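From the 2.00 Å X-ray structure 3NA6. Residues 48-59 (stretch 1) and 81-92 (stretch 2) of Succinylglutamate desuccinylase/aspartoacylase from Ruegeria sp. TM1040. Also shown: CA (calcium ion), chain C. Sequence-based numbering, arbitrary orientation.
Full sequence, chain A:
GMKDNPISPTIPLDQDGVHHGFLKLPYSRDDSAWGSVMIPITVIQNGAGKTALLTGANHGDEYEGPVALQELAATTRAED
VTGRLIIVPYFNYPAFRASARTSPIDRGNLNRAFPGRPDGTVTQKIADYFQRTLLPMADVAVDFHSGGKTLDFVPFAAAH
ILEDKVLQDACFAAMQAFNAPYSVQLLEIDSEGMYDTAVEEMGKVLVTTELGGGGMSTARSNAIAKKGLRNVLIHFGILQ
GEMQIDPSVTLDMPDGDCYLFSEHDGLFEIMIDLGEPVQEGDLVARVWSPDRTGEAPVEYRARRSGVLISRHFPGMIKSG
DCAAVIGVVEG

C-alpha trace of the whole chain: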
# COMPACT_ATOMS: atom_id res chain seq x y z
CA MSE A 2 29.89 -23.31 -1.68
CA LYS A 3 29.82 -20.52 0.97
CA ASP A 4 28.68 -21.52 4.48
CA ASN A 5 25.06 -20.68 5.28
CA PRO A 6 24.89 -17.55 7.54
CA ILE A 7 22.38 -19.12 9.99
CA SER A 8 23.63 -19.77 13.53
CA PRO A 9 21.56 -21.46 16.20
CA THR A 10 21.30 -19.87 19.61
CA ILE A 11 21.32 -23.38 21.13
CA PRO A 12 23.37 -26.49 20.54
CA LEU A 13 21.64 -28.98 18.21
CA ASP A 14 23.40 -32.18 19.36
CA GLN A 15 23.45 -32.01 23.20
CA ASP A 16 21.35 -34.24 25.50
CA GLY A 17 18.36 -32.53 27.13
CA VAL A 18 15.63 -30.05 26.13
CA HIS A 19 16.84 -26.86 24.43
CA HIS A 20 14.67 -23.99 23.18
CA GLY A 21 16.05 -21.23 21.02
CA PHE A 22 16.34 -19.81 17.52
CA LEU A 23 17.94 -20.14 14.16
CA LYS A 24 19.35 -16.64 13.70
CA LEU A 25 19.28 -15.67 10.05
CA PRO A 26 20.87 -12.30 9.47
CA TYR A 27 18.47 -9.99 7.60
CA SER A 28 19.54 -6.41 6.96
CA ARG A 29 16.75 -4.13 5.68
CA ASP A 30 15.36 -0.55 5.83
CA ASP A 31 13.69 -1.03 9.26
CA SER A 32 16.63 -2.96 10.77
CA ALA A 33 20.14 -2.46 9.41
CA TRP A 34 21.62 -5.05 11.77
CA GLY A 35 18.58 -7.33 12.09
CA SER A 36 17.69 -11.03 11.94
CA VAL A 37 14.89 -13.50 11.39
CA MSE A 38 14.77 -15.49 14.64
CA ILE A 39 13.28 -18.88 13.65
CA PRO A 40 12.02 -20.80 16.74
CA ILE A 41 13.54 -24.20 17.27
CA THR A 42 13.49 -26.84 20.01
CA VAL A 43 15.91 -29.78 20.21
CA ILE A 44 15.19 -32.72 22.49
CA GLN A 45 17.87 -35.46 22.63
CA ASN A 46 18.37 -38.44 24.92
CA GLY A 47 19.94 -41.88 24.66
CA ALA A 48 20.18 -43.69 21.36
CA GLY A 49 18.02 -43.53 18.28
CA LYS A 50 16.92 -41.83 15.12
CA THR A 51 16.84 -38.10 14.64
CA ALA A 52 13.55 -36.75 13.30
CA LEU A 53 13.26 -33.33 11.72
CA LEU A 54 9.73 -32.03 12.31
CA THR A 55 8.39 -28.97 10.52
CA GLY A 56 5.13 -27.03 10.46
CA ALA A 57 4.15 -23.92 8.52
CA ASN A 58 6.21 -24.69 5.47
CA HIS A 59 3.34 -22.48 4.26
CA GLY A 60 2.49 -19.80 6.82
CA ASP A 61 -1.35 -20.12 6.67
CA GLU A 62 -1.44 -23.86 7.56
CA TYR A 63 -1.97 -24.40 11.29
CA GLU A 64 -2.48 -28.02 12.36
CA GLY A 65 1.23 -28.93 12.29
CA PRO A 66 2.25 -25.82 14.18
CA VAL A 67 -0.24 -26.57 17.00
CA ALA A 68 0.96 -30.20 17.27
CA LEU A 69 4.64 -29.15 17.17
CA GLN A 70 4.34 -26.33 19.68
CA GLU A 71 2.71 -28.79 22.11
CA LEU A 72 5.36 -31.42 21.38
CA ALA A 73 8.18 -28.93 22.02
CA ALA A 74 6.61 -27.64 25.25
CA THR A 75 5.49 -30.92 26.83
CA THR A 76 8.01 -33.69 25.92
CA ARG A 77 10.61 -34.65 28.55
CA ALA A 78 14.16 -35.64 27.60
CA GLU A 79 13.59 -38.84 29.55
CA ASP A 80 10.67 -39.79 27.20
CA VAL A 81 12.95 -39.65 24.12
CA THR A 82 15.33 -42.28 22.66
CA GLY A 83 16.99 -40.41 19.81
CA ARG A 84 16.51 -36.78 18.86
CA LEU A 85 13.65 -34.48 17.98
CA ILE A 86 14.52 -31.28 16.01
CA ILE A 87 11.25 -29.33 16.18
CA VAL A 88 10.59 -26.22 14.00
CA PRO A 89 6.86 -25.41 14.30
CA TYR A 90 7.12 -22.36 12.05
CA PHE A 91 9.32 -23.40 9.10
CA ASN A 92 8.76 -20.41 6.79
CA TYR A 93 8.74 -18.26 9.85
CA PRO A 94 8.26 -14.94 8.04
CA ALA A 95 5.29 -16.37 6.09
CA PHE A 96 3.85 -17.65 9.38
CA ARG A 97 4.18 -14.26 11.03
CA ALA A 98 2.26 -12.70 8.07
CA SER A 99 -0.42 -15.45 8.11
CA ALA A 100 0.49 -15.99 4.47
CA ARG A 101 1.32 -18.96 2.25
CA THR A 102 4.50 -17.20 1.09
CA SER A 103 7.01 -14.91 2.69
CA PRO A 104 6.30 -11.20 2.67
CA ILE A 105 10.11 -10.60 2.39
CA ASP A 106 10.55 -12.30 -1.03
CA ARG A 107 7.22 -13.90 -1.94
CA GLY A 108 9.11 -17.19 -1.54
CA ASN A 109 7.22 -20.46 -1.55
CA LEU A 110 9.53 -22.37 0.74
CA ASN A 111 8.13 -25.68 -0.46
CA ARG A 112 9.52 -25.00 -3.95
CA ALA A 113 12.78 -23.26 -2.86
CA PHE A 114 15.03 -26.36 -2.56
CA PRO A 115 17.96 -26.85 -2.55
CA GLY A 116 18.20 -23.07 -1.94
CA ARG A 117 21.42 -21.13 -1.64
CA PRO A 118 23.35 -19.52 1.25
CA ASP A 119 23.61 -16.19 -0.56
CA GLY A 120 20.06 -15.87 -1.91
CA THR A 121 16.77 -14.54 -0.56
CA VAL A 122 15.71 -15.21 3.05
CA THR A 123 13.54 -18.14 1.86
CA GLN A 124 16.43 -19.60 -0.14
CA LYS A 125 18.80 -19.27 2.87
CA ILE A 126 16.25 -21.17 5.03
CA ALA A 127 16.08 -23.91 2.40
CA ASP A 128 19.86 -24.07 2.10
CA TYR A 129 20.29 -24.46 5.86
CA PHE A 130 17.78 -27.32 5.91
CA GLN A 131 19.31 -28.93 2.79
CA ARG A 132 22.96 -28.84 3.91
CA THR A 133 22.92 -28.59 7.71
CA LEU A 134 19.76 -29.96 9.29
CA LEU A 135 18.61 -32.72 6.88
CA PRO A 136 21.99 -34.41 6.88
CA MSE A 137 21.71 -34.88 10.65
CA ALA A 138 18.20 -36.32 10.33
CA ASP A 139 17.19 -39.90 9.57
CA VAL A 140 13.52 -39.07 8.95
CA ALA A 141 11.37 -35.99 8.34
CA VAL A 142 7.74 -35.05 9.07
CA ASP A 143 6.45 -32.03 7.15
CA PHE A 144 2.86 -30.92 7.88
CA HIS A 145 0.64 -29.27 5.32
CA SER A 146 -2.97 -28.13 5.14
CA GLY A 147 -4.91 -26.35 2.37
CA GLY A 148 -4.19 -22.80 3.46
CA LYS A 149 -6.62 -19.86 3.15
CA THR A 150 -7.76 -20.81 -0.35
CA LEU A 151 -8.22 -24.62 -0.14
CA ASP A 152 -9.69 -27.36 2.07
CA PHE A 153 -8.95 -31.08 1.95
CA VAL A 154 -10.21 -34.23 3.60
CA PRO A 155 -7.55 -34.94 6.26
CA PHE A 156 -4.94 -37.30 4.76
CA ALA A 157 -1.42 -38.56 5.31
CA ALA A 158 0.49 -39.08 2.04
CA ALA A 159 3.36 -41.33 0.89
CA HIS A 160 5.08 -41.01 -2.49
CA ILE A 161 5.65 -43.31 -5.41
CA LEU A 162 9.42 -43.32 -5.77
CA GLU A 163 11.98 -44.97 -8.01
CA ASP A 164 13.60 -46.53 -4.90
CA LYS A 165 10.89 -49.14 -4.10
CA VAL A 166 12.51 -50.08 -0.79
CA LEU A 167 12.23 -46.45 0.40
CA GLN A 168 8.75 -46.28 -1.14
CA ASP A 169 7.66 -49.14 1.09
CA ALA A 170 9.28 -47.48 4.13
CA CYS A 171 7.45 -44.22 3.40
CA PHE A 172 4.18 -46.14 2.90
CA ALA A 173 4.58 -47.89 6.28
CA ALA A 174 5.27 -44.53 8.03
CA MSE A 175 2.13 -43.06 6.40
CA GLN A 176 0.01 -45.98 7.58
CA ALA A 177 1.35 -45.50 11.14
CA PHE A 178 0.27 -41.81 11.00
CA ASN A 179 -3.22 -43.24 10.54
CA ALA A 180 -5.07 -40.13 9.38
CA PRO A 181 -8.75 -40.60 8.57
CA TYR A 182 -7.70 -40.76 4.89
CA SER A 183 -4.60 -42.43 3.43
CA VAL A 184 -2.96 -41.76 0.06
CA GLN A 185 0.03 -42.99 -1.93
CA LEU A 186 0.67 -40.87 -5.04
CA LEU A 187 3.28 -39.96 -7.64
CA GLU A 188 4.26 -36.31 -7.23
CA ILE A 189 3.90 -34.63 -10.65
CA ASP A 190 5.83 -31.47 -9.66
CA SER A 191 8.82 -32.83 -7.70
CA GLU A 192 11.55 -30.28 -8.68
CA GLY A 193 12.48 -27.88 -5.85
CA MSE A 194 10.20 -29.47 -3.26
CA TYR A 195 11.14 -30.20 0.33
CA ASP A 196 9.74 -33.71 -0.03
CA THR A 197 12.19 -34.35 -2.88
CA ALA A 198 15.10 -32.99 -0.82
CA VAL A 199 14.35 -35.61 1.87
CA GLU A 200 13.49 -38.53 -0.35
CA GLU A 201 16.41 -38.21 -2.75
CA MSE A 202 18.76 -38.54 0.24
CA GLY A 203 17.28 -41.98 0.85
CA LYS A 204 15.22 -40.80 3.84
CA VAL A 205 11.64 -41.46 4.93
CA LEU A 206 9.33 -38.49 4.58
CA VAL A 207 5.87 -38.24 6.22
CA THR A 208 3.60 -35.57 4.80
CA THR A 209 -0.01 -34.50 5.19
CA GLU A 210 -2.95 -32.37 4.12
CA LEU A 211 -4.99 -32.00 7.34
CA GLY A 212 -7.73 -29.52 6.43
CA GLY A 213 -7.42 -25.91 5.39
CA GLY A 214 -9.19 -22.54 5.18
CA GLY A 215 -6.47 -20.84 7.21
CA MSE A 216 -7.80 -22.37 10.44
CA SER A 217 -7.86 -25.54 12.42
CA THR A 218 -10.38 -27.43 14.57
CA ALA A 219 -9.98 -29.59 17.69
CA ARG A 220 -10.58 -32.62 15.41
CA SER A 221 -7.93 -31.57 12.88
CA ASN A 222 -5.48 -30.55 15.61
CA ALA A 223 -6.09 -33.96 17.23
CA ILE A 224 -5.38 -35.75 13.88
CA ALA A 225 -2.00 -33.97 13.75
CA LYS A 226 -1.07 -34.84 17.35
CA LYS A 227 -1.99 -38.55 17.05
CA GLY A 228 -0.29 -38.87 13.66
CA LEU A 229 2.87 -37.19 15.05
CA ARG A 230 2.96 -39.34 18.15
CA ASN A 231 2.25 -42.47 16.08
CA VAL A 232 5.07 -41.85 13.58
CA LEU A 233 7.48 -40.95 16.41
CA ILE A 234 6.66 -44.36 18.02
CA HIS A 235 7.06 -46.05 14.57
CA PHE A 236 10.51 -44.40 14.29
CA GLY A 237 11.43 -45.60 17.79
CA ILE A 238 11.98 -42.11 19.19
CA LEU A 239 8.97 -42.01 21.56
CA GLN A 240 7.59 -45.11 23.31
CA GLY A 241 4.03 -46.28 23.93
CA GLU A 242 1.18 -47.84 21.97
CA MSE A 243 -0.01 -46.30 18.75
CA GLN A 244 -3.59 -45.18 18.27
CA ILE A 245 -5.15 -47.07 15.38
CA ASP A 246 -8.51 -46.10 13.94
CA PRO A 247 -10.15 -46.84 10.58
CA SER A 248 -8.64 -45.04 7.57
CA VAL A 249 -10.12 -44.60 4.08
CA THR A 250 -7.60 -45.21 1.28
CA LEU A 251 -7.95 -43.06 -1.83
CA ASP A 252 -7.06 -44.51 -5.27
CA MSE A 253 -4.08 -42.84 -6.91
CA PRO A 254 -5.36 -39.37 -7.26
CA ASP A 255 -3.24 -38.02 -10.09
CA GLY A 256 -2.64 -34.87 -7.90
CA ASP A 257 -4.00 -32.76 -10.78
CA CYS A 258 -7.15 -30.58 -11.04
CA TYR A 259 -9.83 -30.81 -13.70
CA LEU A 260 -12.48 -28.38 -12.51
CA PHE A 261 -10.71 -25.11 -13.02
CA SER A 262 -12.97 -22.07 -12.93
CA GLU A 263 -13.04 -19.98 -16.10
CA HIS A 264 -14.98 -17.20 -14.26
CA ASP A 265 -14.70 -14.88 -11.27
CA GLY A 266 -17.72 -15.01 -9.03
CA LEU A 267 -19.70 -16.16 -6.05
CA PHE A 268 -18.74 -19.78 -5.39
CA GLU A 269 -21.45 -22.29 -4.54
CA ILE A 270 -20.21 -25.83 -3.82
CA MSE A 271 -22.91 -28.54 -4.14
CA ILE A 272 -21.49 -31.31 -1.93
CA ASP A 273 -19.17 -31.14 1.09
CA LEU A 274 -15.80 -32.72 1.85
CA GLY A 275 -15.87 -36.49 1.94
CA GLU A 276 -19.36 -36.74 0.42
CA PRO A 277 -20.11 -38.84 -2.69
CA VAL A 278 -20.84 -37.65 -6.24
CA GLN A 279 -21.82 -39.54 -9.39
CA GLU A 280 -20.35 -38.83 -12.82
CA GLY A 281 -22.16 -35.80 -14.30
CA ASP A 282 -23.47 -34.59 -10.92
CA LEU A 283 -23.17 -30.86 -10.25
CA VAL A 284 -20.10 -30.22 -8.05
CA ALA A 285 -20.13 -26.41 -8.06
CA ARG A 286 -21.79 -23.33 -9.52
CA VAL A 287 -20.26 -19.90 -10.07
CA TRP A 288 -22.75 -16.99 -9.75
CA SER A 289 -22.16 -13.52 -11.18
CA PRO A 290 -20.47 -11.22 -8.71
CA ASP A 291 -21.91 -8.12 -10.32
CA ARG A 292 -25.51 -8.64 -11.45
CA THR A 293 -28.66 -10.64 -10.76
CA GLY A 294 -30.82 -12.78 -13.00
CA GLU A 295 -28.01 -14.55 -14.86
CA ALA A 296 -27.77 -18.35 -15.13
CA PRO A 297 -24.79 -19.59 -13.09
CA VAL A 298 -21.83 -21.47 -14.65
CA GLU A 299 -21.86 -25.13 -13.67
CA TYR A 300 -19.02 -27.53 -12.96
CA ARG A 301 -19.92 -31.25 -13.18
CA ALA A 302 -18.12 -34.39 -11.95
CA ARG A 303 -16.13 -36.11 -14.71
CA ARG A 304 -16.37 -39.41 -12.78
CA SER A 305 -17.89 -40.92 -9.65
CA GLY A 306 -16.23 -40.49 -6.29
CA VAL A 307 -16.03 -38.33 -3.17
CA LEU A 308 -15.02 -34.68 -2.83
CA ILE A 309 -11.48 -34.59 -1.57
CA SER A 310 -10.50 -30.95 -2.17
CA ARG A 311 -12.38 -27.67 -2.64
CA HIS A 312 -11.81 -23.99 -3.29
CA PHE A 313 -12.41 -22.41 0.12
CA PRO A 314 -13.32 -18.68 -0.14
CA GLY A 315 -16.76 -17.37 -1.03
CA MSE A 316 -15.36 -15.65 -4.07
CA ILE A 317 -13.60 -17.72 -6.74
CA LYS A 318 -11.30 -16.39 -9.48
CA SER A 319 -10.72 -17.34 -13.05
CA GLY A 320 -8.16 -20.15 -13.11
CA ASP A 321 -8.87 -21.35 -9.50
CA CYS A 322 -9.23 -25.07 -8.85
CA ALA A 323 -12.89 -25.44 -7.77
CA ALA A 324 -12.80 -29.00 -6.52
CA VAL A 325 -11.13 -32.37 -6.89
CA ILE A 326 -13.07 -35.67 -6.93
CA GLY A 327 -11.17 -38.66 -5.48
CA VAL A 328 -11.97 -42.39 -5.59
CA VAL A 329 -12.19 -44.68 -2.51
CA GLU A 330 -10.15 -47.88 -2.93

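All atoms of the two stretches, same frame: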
# COMPACT_ATOMS: atom_id res chain seq x y z
N ALA A 48 19.80 -43.23 22.68
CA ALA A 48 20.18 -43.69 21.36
C ALA A 48 18.96 -43.83 20.48
O ALA A 48 17.95 -44.43 20.88
CB ALA A 48 20.93 -45.02 21.48
N GLY A 49 19.05 -43.29 19.27
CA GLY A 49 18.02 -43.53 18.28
C GLY A 49 18.08 -42.60 17.10
O GLY A 49 19.01 -41.79 16.95
N LYS A 50 17.05 -42.70 16.28
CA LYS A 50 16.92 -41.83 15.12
C LYS A 50 16.77 -40.36 15.52
O LYS A 50 16.34 -40.01 16.65
CB LYS A 50 15.69 -42.22 14.31
CG LYS A 50 15.72 -43.57 13.60
CD LYS A 50 14.58 -43.63 12.61
CE LYS A 50 14.12 -45.05 12.33
NZ LYS A 50 14.95 -45.74 11.35
N THR A 51 17.16 -39.50 14.58
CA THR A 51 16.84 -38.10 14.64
C THR A 51 15.71 -37.86 13.68
O THR A 51 15.77 -38.32 12.54
CB THR A 51 18.03 -37.22 14.23
OG1 THR A 51 19.08 -37.35 15.20
CG2 THR A 51 17.56 -35.72 14.09
N ALA A 52 14.66 -37.19 14.15
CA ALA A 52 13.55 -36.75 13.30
C ALA A 52 13.57 -35.23 13.23
O ALA A 52 13.70 -34.53 14.25
CB ALA A 52 12.21 -37.24 13.82
N LEU A 53 13.42 -34.73 12.00
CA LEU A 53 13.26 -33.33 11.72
C LEU A 53 11.79 -33.06 11.42
O LEU A 53 11.22 -33.57 10.44
CB LEU A 53 14.15 -32.90 10.57
CG LEU A 53 14.18 -31.40 10.21
CD1 LEU A 53 14.67 -30.51 11.38
CD2 LEU A 53 15.04 -31.18 8.96
N LEU A 54 11.18 -32.25 12.28
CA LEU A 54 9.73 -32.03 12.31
C LEU A 54 9.42 -30.57 12.00
O LEU A 54 9.88 -29.67 12.72
CB LEU A 54 9.15 -32.42 13.67
CG LEU A 54 9.62 -33.80 14.18
CD1 LEU A 54 9.30 -33.96 15.61
CD2 LEU A 54 9.02 -34.88 13.31
N THR A 55 8.69 -30.34 10.92
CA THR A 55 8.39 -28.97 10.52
C THR A 55 6.89 -28.74 10.35
O THR A 55 6.16 -29.62 9.88
CB THR A 55 9.09 -28.65 9.20
OG1 THR A 55 8.93 -29.75 8.29
CG2 THR A 55 10.58 -28.40 9.44
N GLY A 56 6.45 -27.55 10.75
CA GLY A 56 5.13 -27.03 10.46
C GLY A 56 5.27 -25.67 9.78
O GLY A 56 6.30 -25.07 9.81
N ALA A 57 4.20 -25.22 9.16
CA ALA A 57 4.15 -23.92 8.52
C ALA A 57 5.25 -23.72 7.47
O ALA A 57 5.78 -22.64 7.29
CB ALA A 57 4.13 -22.80 9.57
N ASN A 58 5.52 -24.78 6.74
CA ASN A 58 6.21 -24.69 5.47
C ASN A 58 5.53 -23.58 4.67
O ASN A 58 6.19 -22.73 4.05
CB ASN A 58 6.10 -26.07 4.77
CG ASN A 58 6.83 -26.13 3.44
OD1 ASN A 58 6.78 -25.19 2.65
ND2 ASN A 58 7.49 -27.30 3.16
N HIS A 59 4.19 -23.61 4.67
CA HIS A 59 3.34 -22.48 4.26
C HIS A 59 2.76 -21.85 5.51
O HIS A 59 2.27 -22.56 6.39
CB HIS A 59 2.20 -22.98 3.38
CG HIS A 59 2.67 -23.57 2.09
ND1 HIS A 59 2.12 -24.72 1.55
CD2 HIS A 59 3.66 -23.19 1.25
CE1 HIS A 59 2.76 -25.01 0.42
NE2 HIS A 59 3.68 -24.08 0.21
N VAL A 81 12.37 -39.60 25.46
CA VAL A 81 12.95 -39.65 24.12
C VAL A 81 14.12 -40.64 24.07
O VAL A 81 14.94 -40.67 25.00
CB VAL A 81 13.44 -38.23 23.72
CG1 VAL A 81 14.30 -38.27 22.46
CG2 VAL A 81 12.25 -37.32 23.51
N THR A 82 14.16 -41.45 23.01
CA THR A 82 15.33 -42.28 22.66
C THR A 82 15.73 -41.94 21.23
O THR A 82 15.19 -42.48 20.26
CB THR A 82 15.01 -43.77 22.79
OG1 THR A 82 13.85 -44.08 22.02
CG2 THR A 82 14.77 -44.15 24.30
N GLY A 83 16.67 -41.01 21.10
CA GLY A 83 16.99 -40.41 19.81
C GLY A 83 16.97 -38.89 19.97
O GLY A 83 17.36 -38.36 21.01
N ARG A 84 16.51 -38.22 18.92
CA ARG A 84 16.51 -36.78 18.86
C ARG A 84 15.32 -36.27 18.10
O ARG A 84 15.01 -36.74 17.00
CB ARG A 84 17.77 -36.27 18.21
CG ARG A 84 17.82 -34.73 18.10
CD ARG A 84 19.21 -34.22 17.78
NE ARG A 84 19.78 -34.88 16.60
CZ ARG A 84 20.87 -34.47 15.96
NH1 ARG A 84 21.53 -33.38 16.34
NH2 ARG A 84 21.30 -35.16 14.92
N LEU A 85 14.66 -35.27 18.69
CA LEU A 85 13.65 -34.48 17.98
C LEU A 85 14.22 -33.09 17.64
O LEU A 85 14.66 -32.40 18.52
CB LEU A 85 12.40 -34.35 18.86
CG LEU A 85 11.72 -35.65 19.31
CD1 LEU A 85 10.66 -35.34 20.37
CD2 LEU A 85 11.11 -36.40 18.12
N ILE A 86 14.23 -32.68 16.37
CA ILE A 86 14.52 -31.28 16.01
C ILE A 86 13.18 -30.70 15.53
O ILE A 86 12.67 -31.11 14.46
CB ILE A 86 15.57 -31.17 14.92
CG1 ILE A 86 16.87 -31.81 15.38
CG2 ILE A 86 15.83 -29.70 14.56
CD1 ILE A 86 17.94 -31.99 14.28
N ILE A 87 12.61 -29.81 16.35
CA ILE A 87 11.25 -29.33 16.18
C ILE A 87 11.26 -27.85 15.74
O ILE A 87 11.76 -26.99 16.46
CB ILE A 87 10.47 -29.41 17.51
CG1 ILE A 87 10.62 -30.80 18.13
CG2 ILE A 87 8.99 -29.00 17.26
CD1 ILE A 87 9.94 -30.99 19.51
N VAL A 88 10.70 -27.58 14.57
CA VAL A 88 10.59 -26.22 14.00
C VAL A 88 9.11 -26.02 13.63
O VAL A 88 8.69 -26.36 12.53
CB VAL A 88 11.48 -26.12 12.75
CG1 VAL A 88 11.43 -24.72 12.10
CG2 VAL A 88 12.93 -26.51 13.09
N PRO A 89 8.31 -25.52 14.57
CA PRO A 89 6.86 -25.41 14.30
C PRO A 89 6.50 -24.42 13.21
O PRO A 89 5.47 -24.57 12.57
CB PRO A 89 6.27 -24.95 15.64
CG PRO A 89 7.41 -24.87 16.61
CD PRO A 89 8.69 -25.02 15.90
N TYR A 90 7.34 -23.41 13.03
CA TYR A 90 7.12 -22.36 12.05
C TYR A 90 8.31 -22.31 11.07
O TYR A 90 9.26 -21.59 11.25
CB TYR A 90 6.93 -21.02 12.76
CG TYR A 90 6.03 -21.00 13.95
CD1 TYR A 90 4.74 -21.49 13.89
CD2 TYR A 90 6.45 -20.41 15.14
CE1 TYR A 90 3.86 -21.41 15.01
CE2 TYR A 90 5.60 -20.31 16.25
CZ TYR A 90 4.30 -20.84 16.19
OH TYR A 90 3.46 -20.75 17.29
N PHE A 91 8.24 -23.15 10.04
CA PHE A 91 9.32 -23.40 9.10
C PHE A 91 9.58 -22.18 8.20
O PHE A 91 10.67 -21.63 8.20
CB PHE A 91 8.91 -24.63 8.31
CG PHE A 91 9.96 -25.25 7.41
CD1 PHE A 91 11.28 -24.89 7.42
CD2 PHE A 91 9.55 -26.26 6.54
CE1 PHE A 91 12.17 -25.50 6.57
CE2 PHE A 91 10.44 -26.89 5.71
CZ PHE A 91 11.74 -26.51 5.71
N ASN A 92 8.60 -21.72 7.44
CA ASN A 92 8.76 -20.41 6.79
C ASN A 92 8.26 -19.38 7.77
O ASN A 92 7.14 -18.85 7.65
CB ASN A 92 8.01 -20.30 5.47
CG ASN A 92 8.40 -19.05 4.71
OD1 ASN A 92 9.03 -18.14 5.29
ND2 ASN A 92 8.11 -19.02 3.41
CA CA C . 13.67 -46.41 20.90
O HOH W 1 15.78 -45.56 19.60
O HOH W 2 6.21 -20.81 2.14
O HOH W 3 11.47 -47.41 21.50
O HOH W 4 13.81 -48.21 19.11
O HOH W 5 15.19 -47.46 22.62

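Neighbouring parallel strands illustrate a general principle: the backbone fixes the register, and side-chain shape then decides how closely the rest can approach. In this desuccinylase/aspartoacylase family protein, residues 51-55 and 83-88 run side by side with their axes only 13° apart. The hydrogen bonds alternate as parallel pairing requires. Arg84 N donates to Lys50 O and Ala52 N to Arg84 O, each at 2.9 Å; Ile86 N then reaches Ala52 O, also at 2.9 Å, and the ladder continues through Leu54 to Val88. It closes with Gly56 N to Val88 O at 3.1 Å.

The backbones come closest just ahead of the ladder, where the CA atoms of Gly49 and Gly83 are 3.6 Å apart. This approach depends on absent side chains. A CB on Gly49 would run into Thr82 O, and one on Gly83 into Lys50 O; the backbone angles of both residues also call for glycine. Beside this pinch, Thr82 OG1 binds the calcium ion at 2.6 Å, and water 1, one of the metal's waters, donates to Ala48 O at 2.8 Å, so the ion's shell reaches both stretches.

Along the strands, side chains alternate between two faces. On the face carrying Thr51, Leu53 and Thr55, Ile86 is the main bump: its CD1 lies 3.8 Å from Thr51 CG2, while its CG2 meets Leu53 CD1 at 3.5 Å, so the isoleucine touches both, with a different methyl to each. The polar side of Thr51 is used as well. Arg84 bends at chi3 (p), and its NE and NH2 both donate to Thr51 OG1, at 2.9 and 3.1 Å, with the hydroxyl oxygen at the edge of the guanidinium, near its plane. On the other face, Leu54 CD1 lies 3.9 Å from Leu85 CD2 and 4.3 Å from Ile87 CG1, so one methyl of the branched leucine touches both.

Past the last bridge, backbone bonds continue, and one large side chain fills the space beside them. Phe91 points toward the first stretch and has the largest area covered by its partner. Thr55 CG2 sits over the ring face, 3.8 Å from its centroid, a CH-pi contact, and Asn58 CB lies 3.9 Å from Phe91 CD2. Gly56 again leaves room: a CB there would clash with Pro89 O. The ends of the two stretches are tied by Phe91 N donating to Gly56 O at 2.7 Å and Asn92 N to Ala57 O at 3.0 Å. Water 2 completes the join, donating to Asn58 O at 2.7 Å and accepting from Asn92 ND2 at 2.9 Å.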